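Local coordinates for probable LRR receptor-like serine/threonine-protein kinase At4g26540 (Arabidopsis thaliana, PDB 5HZ0), which acts as a cell-surface receptor for RGF peptide hormones that maintain the root stem cell niche, this chain being its extracellular leucine-rich repeat domain, at residues Asn503-Glu508 with Gly525-Ser530; Asn548-Arg553 with Asp572-Gln577; Asn576-Asn581 with Ser597-Ser602. The protein carries 5 engineered substitutions. All coordinates share one frame; numbering follows the deposited sequence.

Interaction 1: Asn503-Glu508 with Gly525-Ser530. With NAG (2-acetamido-2-deoxy-beta-D-glucopyranose), chain D.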
# COMPACT_ATOMS: atom_id res chain seq x y z
N ASN A 503 18.08 -9.39 29.44
CA ASN A 503 18.24 -8.32 30.40
C ASN A 503 18.87 -8.88 31.68
O ASN A 503 19.35 -10.01 31.70
CB ASN A 503 16.88 -7.64 30.69
CG ASN A 503 16.50 -6.61 29.62
OD1 ASN A 503 17.15 -5.58 29.50
ND2 ASN A 503 15.46 -6.89 28.84
N ARG A 504 18.93 -8.03 32.70
CA ARG A 504 19.35 -8.37 34.06
C ARG A 504 18.19 -8.63 35.03
O ARG A 504 18.35 -8.45 36.24
CB ARG A 504 20.32 -7.32 34.62
CG ARG A 504 21.63 -7.23 33.86
CD ARG A 504 22.62 -8.33 34.28
NE ARG A 504 22.43 -9.61 33.59
CZ ARG A 504 22.30 -10.78 34.20
NH1 ARG A 504 22.31 -10.85 35.53
NH2 ARG A 504 22.14 -11.90 33.49
N LEU A 505 16.99 -8.87 34.49
CA LEU A 505 15.79 -9.05 35.32
C LEU A 505 15.90 -10.23 36.31
O LEU A 505 16.63 -11.18 36.07
CB LEU A 505 14.54 -9.18 34.43
CG LEU A 505 14.14 -7.91 33.65
CD1 LEU A 505 13.19 -8.22 32.49
CD2 LEU A 505 13.50 -6.86 34.58
N SER A 506 15.19 -10.14 37.44
CA SER A 506 15.34 -11.11 38.54
C SER A 506 14.07 -11.30 39.39
O SER A 506 13.03 -10.67 39.15
CB SER A 506 16.51 -10.72 39.45
OG SER A 506 16.24 -9.50 40.13
N GLY A 507 14.18 -12.17 40.39
CA GLY A 507 13.03 -12.52 41.21
C GLY A 507 12.14 -13.58 40.57
O GLY A 507 12.49 -14.17 39.54
N GLU A 508 11.00 -13.85 41.19
CA GLU A 508 10.01 -14.76 40.64
C GLU A 508 9.23 -14.10 39.53
O GLU A 508 9.22 -12.88 39.40
CB GLU A 508 9.04 -15.24 41.71
CG GLU A 508 9.20 -16.67 42.16
CD GLU A 508 10.20 -16.81 43.28
OE1 GLU A 508 11.29 -16.21 43.17
OE2 GLU A 508 9.90 -17.51 44.27
N GLY A 525 13.50 -15.02 28.07
CA GLY A 525 14.82 -15.60 27.92
C GLY A 525 16.01 -14.73 28.30
O GLY A 525 15.94 -13.51 28.22
N GLU A 526 17.11 -15.36 28.72
CA GLU A 526 18.34 -14.66 29.06
C GLU A 526 18.15 -13.57 30.11
O GLU A 526 18.36 -12.38 29.86
CB GLU A 526 18.96 -14.05 27.83
CG GLU A 526 19.91 -14.94 27.12
CD GLU A 526 20.55 -14.24 25.95
OE1 GLU A 526 21.63 -13.65 26.14
OE2 GLU A 526 19.97 -14.27 24.84
N ASN A 527 17.76 -13.98 31.30
CA ASN A 527 17.68 -13.09 32.42
C ASN A 527 18.22 -13.82 33.63
O ASN A 527 18.86 -14.87 33.50
CB ASN A 527 16.25 -12.60 32.65
CG ASN A 527 15.89 -11.41 31.76
OD1 ASN A 527 16.32 -10.29 32.03
ND2 ASN A 527 15.08 -11.64 30.72
N ASP A 528 18.05 -13.22 34.80
CA ASP A 528 18.37 -13.84 36.07
C ASP A 528 17.17 -14.39 36.86
O ASP A 528 17.25 -14.50 38.08
CB ASP A 528 19.30 -13.00 36.93
CG ASP A 528 20.08 -13.83 37.91
OD1 ASP A 528 20.44 -14.98 37.56
OD2 ASP A 528 20.33 -13.35 39.04
N PHE A 529 16.03 -14.59 36.21
CA PHE A 529 14.87 -15.17 36.91
C PHE A 529 15.18 -16.46 37.67
O PHE A 529 15.99 -17.30 37.23
CB PHE A 529 13.73 -15.44 35.93
CG PHE A 529 13.14 -14.22 35.33
CD1 PHE A 529 12.42 -13.33 36.11
CD2 PHE A 529 13.32 -13.94 33.99
CE1 PHE A 529 11.88 -12.20 35.56
CE2 PHE A 529 12.79 -12.80 33.44
CZ PHE A 529 12.06 -11.93 34.22
N SER A 530 14.54 -16.60 38.83
CA SER A 530 14.81 -17.71 39.73
C SER A 530 13.51 -18.23 40.31
O SER A 530 12.43 -17.73 39.99
CB SER A 530 15.73 -17.26 40.87
OG SER A 530 15.06 -16.35 41.74
C1 NAG D . 14.74 -18.24 23.62
C2 NAG D . 14.97 -18.36 22.12
C3 NAG D . 16.46 -18.54 21.78
C4 NAG D . 17.28 -17.42 22.43
C5 NAG D . 17.02 -17.51 23.93
C6 NAG D . 17.80 -16.51 24.77
C7 NAG D . 13.45 -19.54 20.53
C8 NAG D . 12.66 -20.81 20.32
N2 NAG D . 14.15 -19.47 21.67
O3 NAG D . 16.61 -18.58 20.38
O4 NAG D . 18.67 -17.41 22.08
O5 NAG D . 15.65 -17.31 24.18
O6 NAG D . 17.52 -15.18 24.36
O7 NAG D . 13.45 -18.66 19.67
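Asn-503 and Asn-527 are neighbouring rungs of the asparagine ladder of a plant leucine-rich repeat solenoid. Each is followed two residues on by a large apolar side chain, Leu-505 or Phe-529. The two coils run roughly parallel. Asn-503 ND2 donates to Leu-500 O and Phe-476 O. The backbone N of Asn-503 gives a hydrogen bond to Glu-526 O at 3.0 Å. Asn-527 then reaches back across the contact with its amide. Its CG stands anti to the carbonyl carbon (chi1 -84°), and this puts Asn-527 OD1 2.9 Å from Leu-505 N. The bond is bent, and the donor lies tilted from the carbonyl plane. The other end of the amide, ND2, is taken by Leu-524 O and Leu-500 O, so the group is held at both ends. Leu-505 O in turn accepts from Asp-528 N at 2.8 Å.

The Phe-529 ring packs against Leu-505, with Phe-529 CZ 3.7 Å from Leu-505 CB. Gly-507 O lies at the ring edge, in its plane, 3.5 Å from Phe-529 CD1. The same oxygen takes a nearly straight hydrogen bond from Ser-530 N, which approaches from above the carbonyl plane. Gly-507 has a backbone (phi 81°) that calls for glycine. At the other end, Glu-526 OE2 accepts from O6 of the chain D sugar at 2.7 Å.

The contact follows strands 497-499 and 521-523 in their coils. On the side of strand 546-548, the next coil covers it: Arg-553 forms a salt bridge with Asp-528, and Asn-552 OD1 accepts from Phe-529 N.

Interaction 2: Asn548-Arg553 with Asp572-Gln577. With NAG (2-acetamido-2-deoxy-beta-D-glucopyranose), chain D; NAG (2-acetamido-2-deoxy-beta-D-glucopyranose), chain E.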
# COMPACT_ATOMS: atom_id res chain seq x y z
N ASN A 548 9.08 -18.54 25.94
CA ASN A 548 10.51 -18.75 26.10
C ASN A 548 10.89 -18.36 27.53
O ASN A 548 10.83 -17.19 27.90
CB ASN A 548 11.27 -17.90 25.06
CG ASN A 548 12.74 -18.26 24.94
OD1 ASN A 548 13.34 -18.81 25.86
ND2 ASN A 548 13.34 -17.91 23.78
N LEU A 549 11.19 -19.37 28.34
CA LEU A 549 11.72 -19.18 29.68
C LEU A 549 13.24 -19.43 29.80
O LEU A 549 13.79 -19.42 30.89
CB LEU A 549 10.91 -19.98 30.71
CG LEU A 549 9.43 -19.56 30.78
CD1 LEU A 549 8.65 -20.42 31.77
CD2 LEU A 549 9.24 -18.06 31.13
N SER A 550 13.89 -19.69 28.67
CA SER A 550 15.27 -20.21 28.64
C SER A 550 16.34 -19.28 29.22
O SER A 550 16.08 -18.10 29.47
CB SER A 550 15.69 -20.56 27.22
OG SER A 550 16.02 -19.36 26.53
N CYS A 551 17.51 -19.85 29.49
CA CYS A 551 18.67 -19.13 30.01
C CYS A 551 18.38 -18.26 31.24
O CYS A 551 18.78 -17.10 31.33
CB CYS A 551 19.33 -18.32 28.89
SG CYS A 551 19.52 -19.30 27.39
N ASN A 552 17.66 -18.84 32.19
CA ASN A 552 17.44 -18.26 33.50
C ASN A 552 17.91 -19.27 34.55
O ASN A 552 18.59 -20.23 34.22
CB ASN A 552 15.95 -17.97 33.73
CG ASN A 552 15.49 -16.68 33.08
OD1 ASN A 552 15.99 -15.60 33.39
ND2 ASN A 552 14.51 -16.77 32.19
N ARG A 553 17.60 -18.99 35.80
CA ARG A 553 17.81 -19.93 36.92
C ARG A 553 16.61 -20.76 37.42
O ARG A 553 16.58 -21.13 38.59
CB ARG A 553 18.62 -19.30 38.05
CG ARG A 553 20.06 -19.05 37.63
CD ARG A 553 20.86 -18.40 38.74
NE ARG A 553 20.36 -17.09 39.14
CZ ARG A 553 19.81 -16.83 40.32
NH1 ARG A 553 19.69 -17.80 41.23
NH2 ARG A 553 19.38 -15.61 40.61
N ASP A 572 10.34 -23.08 24.88
CA ASP A 572 11.76 -23.18 25.19
C ASP A 572 11.98 -22.85 26.68
O ASP A 572 11.86 -21.68 27.10
CB ASP A 572 12.51 -22.18 24.32
CG ASP A 572 14.02 -22.41 24.32
OD1 ASP A 572 14.52 -23.08 25.23
OD2 ASP A 572 14.69 -21.90 23.40
N VAL A 573 12.27 -23.89 27.45
CA VAL A 573 12.66 -23.83 28.86
C VAL A 573 14.16 -24.09 29.09
O VAL A 573 14.62 -24.17 30.22
CB VAL A 573 11.80 -24.79 29.73
CG1 VAL A 573 10.35 -24.30 29.78
CG2 VAL A 573 11.85 -26.22 29.19
N SER A 574 14.90 -24.23 28.00
CA SER A 574 16.27 -24.73 28.05
C SER A 574 17.22 -23.86 28.87
O SER A 574 16.92 -22.70 29.16
CB SER A 574 16.82 -24.82 26.63
OG SER A 574 17.12 -23.51 26.16
N HIS A 575 18.36 -24.44 29.26
CA HIS A 575 19.35 -23.77 30.10
C HIS A 575 18.76 -23.24 31.41
O HIS A 575 18.92 -22.07 31.76
CB HIS A 575 20.05 -22.64 29.33
CG HIS A 575 20.95 -23.12 28.24
ND1 HIS A 575 20.54 -23.19 26.92
CD2 HIS A 575 22.23 -23.55 28.26
CE1 HIS A 575 21.53 -23.65 26.18
NE2 HIS A 575 22.57 -23.88 26.97
N ASN A 576 18.09 -24.13 32.13
CA ASN A 576 17.62 -23.83 33.48
C ASN A 576 18.00 -24.97 34.41
O ASN A 576 18.77 -25.85 34.03
CB ASN A 576 16.11 -23.58 33.52
CG ASN A 576 15.75 -22.18 33.09
OD1 ASN A 576 16.01 -21.22 33.81
ND2 ASN A 576 15.14 -22.06 31.92
N GLN A 577 17.51 -24.90 35.64
CA GLN A 577 17.68 -25.97 36.63
C GLN A 577 16.48 -26.91 36.80
O GLN A 577 16.35 -27.56 37.83
CB GLN A 577 18.21 -25.44 37.96
CG GLN A 577 19.67 -25.03 37.88
CD GLN A 577 20.01 -23.94 38.87
OE1 GLN A 577 20.15 -22.78 38.49
NE2 GLN A 577 20.13 -24.31 40.14
C1 NAG D . 14.74 -18.24 23.62
C2 NAG D . 14.97 -18.36 22.12
C3 NAG D . 16.46 -18.54 21.78
C4 NAG D . 17.28 -17.42 22.43
C5 NAG D . 17.02 -17.51 23.93
C6 NAG D . 17.80 -16.51 24.77
C7 NAG D . 13.45 -19.54 20.53
C8 NAG D . 12.66 -20.81 20.32
N2 NAG D . 14.15 -19.47 21.67
O3 NAG D . 16.61 -18.58 20.38
O4 NAG D . 18.67 -17.41 22.08
O5 NAG D . 15.65 -17.31 24.18
O6 NAG D . 17.52 -15.18 24.36
O7 NAG D . 13.45 -18.66 19.67
C1 NAG E . 15.80 -24.34 21.58
C2 NAG E . 16.82 -23.24 21.25
C3 NAG E . 16.37 -22.32 20.11
C4 NAG E . 15.81 -23.10 18.93
C5 NAG E . 14.80 -24.13 19.43
C6 NAG E . 14.28 -25.04 18.33
C7 NAG E . 18.32 -22.05 22.75
C8 NAG E . 18.48 -21.34 24.06
N2 NAG E . 17.10 -22.47 22.45
O3 NAG E . 17.50 -21.63 19.64
O4 NAG E . 15.29 -22.20 17.96
O5 NAG E . 15.42 -24.98 20.39
O6 NAG E . 15.34 -25.85 17.85
O7 NAG E . 19.28 -22.22 21.99
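Asn-548 and Asp-572 sit side by side on the same face, with matching first torsions: CG is anti to the backbone N in both, chi1 -168° and -167°. Each side chain therefore turns its OD1 back to the serine two residues on. Asn-548 OD1 accepts from both N and OG of Ser-550, and Asp-572 OD1 does the same for Ser-574. These are two Asx turns, one on each of the neighbouring coils. They leave Asn-548 ND2 to carry the chain D sugar through a covalent bond to C1, and Asn-548, Leu-549 and Ser-550 make up the Asn-X-Ser glycosylation sequon. The second carboxylate oxygen, Asp-572 OD2, accepts from N2 of that sugar at 3.0 Å and from N2 of the chain E sugar at 2.7 Å. One carboxylate oxygen thus accepts from the acetamido N of both sugars.

The turns sit where strands 546-548 and 570-572 of the leucine-rich repeat solenoid end, and backbone hydrogen bonds continue beyond them. Leu-549 N bonds to Asp-572 O at 2.7 Å, and Cys-551 N to Ser-574 O at 2.9 Å. The asparagine ladder then takes over. Asn-576 ND2 donates to Leu-549 O at 3.1 Å, with that oxygen in its amide plane, and also to Val-573 O of its own coil. Asn-552 ND2 meets the same Leu-549 O from the opposite face of the peptide. Two side-chain amides thus grip one carbonyl.

Cys-551 SG lies obliquely to the His-575 ring, 4.7 Å from its centroid. That ring also stacks with Tyr-598 of the following coil. Arg-553 and Gln-577 run side by side, Gln-577 OE1 lying 3.8 Å from Arg-553 CB, while the guanidinium turns to its salt bridge with Asp-528.

Interaction 3: Asn576-Asn581 with Ser597-Ser602; sequences NQLTGN and SYNDFS
Leu-578 lies alongside Phe-601, both pointing the same way, and Leu-578 CB is 3.4 Å from Phe-601 CZ. Leu-578 CD2 also meets CZ. Leu-578 O sits over one face of the ring, toward its rim. Gly-580 O lies in the ring plane at the edge, 3.5 Å from Phe-601 CD1. Gly-580 O also accepts a nearly straight hydrogen bond from Ser-602 N at 3.1 Å. An alanine in place of Phe-601 would probably open a gap beside Leu-578 and strip the ring edge from Gly-580 O.

Around this pair, Leu-578 N donates to Asn-599 OD1, whose exact place is less sure, and Asp-600 N makes a weak bond to Leu-578 O. Asn-599 is the next rung of the asparagine ladder of the leucine-rich repeat solenoid, with its ND2 donating to Val-573 O of the coil before. The Thr-579 side chain crosses that of Asp-600, with Thr-579 CG2 3.5 Å from Asp-600 CB.

Further out, Phe-554 packs on Leu-578 from the preceding coil. On the far side of 597-602, the backbone of Phe-601 bonds to Arg-623 and Gly-624, further along the chain.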
# COMPACT_ATOMS: atom_id res chain seq x y z
N ASN A 576 18.09 -24.13 32.13
CA ASN A 576 17.62 -23.83 33.48
C ASN A 576 18.00 -24.97 34.41
O ASN A 576 18.77 -25.85 34.03
CB ASN A 576 16.11 -23.58 33.52
CG ASN A 576 15.75 -22.18 33.09
OD1 ASN A 576 16.01 -21.22 33.81
ND2 ASN A 576 15.14 -22.06 31.92
N GLN A 577 17.51 -24.90 35.64
CA GLN A 577 17.68 -25.97 36.63
C GLN A 577 16.48 -26.91 36.80
O GLN A 577 16.35 -27.56 37.83
CB GLN A 577 18.21 -25.44 37.96
CG GLN A 577 19.67 -25.03 37.88
CD GLN A 577 20.01 -23.94 38.87
OE1 GLN A 577 20.15 -22.78 38.49
NE2 GLN A 577 20.13 -24.31 40.14
N LEU A 578 15.55 -26.87 35.86
CA LEU A 578 14.31 -27.65 35.92
C LEU A 578 14.50 -29.17 36.15
O LEU A 578 15.42 -29.79 35.62
CB LEU A 578 13.50 -27.40 34.64
CG LEU A 578 12.59 -26.15 34.58
CD1 LEU A 578 13.26 -24.99 35.21
CD2 LEU A 578 12.12 -25.79 33.17
N THR A 579 13.61 -29.75 36.96
CA THR A 579 13.66 -31.20 37.26
C THR A 579 12.34 -31.92 37.06
O THR A 579 11.33 -31.33 36.64
CB THR A 579 14.11 -31.52 38.72
OG1 THR A 579 13.32 -30.78 39.66
CG2 THR A 579 15.59 -31.24 38.94
N GLY A 580 12.36 -33.22 37.37
CA GLY A 580 11.20 -34.07 37.21
C GLY A 580 11.12 -34.51 35.77
O GLY A 580 12.09 -34.39 35.04
N ASN A 581 9.97 -35.02 35.36
CA ASN A 581 9.78 -35.49 34.00
C ASN A 581 8.91 -34.58 33.15
O ASN A 581 8.52 -33.50 33.58
CB ASN A 581 9.29 -36.93 33.98
CG ASN A 581 7.89 -37.09 34.53
OD1 ASN A 581 6.93 -36.64 33.92
ND2 ASN A 581 7.76 -37.76 35.67
N SER A 597 16.61 -28.84 26.60
CA SER A 597 18.03 -29.14 26.81
C SER A 597 18.68 -28.34 27.93
O SER A 597 18.17 -27.32 28.37
CB SER A 597 18.80 -28.93 25.51
OG SER A 597 19.02 -27.55 25.26
N TYR A 598 19.82 -28.83 28.40
CA TYR A 598 20.55 -28.24 29.52
C TYR A 598 19.66 -27.96 30.72
O TYR A 598 19.59 -26.84 31.21
CB TYR A 598 21.36 -27.02 29.08
CG TYR A 598 22.37 -27.36 28.02
CD1 TYR A 598 23.66 -27.78 28.35
CD2 TYR A 598 22.02 -27.30 26.67
CE1 TYR A 598 24.58 -28.12 27.36
CE2 TYR A 598 22.93 -27.63 25.68
CZ TYR A 598 24.21 -28.03 26.03
OH TYR A 598 25.10 -28.35 25.04
N ASN A 599 18.96 -28.99 31.17
CA ASN A 599 18.22 -28.94 32.41
C ASN A 599 18.58 -30.17 33.22
O ASN A 599 19.47 -30.94 32.85
CB ASN A 599 16.71 -28.86 32.17
CG ASN A 599 16.20 -27.43 32.03
OD1 ASN A 599 16.18 -26.67 33.01
ND2 ASN A 599 15.76 -27.06 30.83
N ASP A 600 17.93 -30.32 34.37
CA ASP A 600 18.07 -31.49 35.23
C ASP A 600 16.96 -32.54 35.07
O ASP A 600 16.71 -33.29 36.00
CB ASP A 600 18.29 -31.09 36.69
CG ASP A 600 19.63 -30.39 36.91
OD1 ASP A 600 20.66 -30.91 36.41
OD2 ASP A 600 19.66 -29.32 37.56
N PHE A 601 16.21 -32.47 33.98
CA PHE A 601 15.12 -33.42 33.71
C PHE A 601 15.59 -34.88 33.68
O PHE A 601 16.74 -35.18 33.34
CB PHE A 601 14.43 -33.12 32.36
CG PHE A 601 13.69 -31.81 32.31
CD1 PHE A 601 12.72 -31.49 33.24
CD2 PHE A 601 13.96 -30.90 31.29
CE1 PHE A 601 12.04 -30.28 33.17
CE2 PHE A 601 13.28 -29.69 31.21
CZ PHE A 601 12.32 -29.38 32.15
N SER A 602 14.69 -35.79 34.04
CA SER A 602 14.96 -37.21 34.04
C SER A 602 13.65 -37.96 33.88
O SER A 602 12.59 -37.41 34.18
CB SER A 602 15.66 -37.63 35.33
OG SER A 602 14.73 -37.90 36.35

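The three contacts follow one another along the chain through the C-terminal repeats of the solenoid. Centres of interactions 1 and 2 are about 10 Å apart, those of 2 and 3 about 9 Å, and those of 1 and 3 about 18 Å. Interactions 2 and 3 share Asn-576 and Gln-577, so one run, 572-581, meets the coil before through its first part and the coil after through its last. Interaction 1 meets interaction 2 through Asp-528 with Arg-553. All lie at or just after the ends of parallel strands, from 497-499 to 593-595. The ladder bonding thus recurs beyond the peptide-recognition motifs, which end by Arg-404, with the chain D and chain E sugars beside interaction 2.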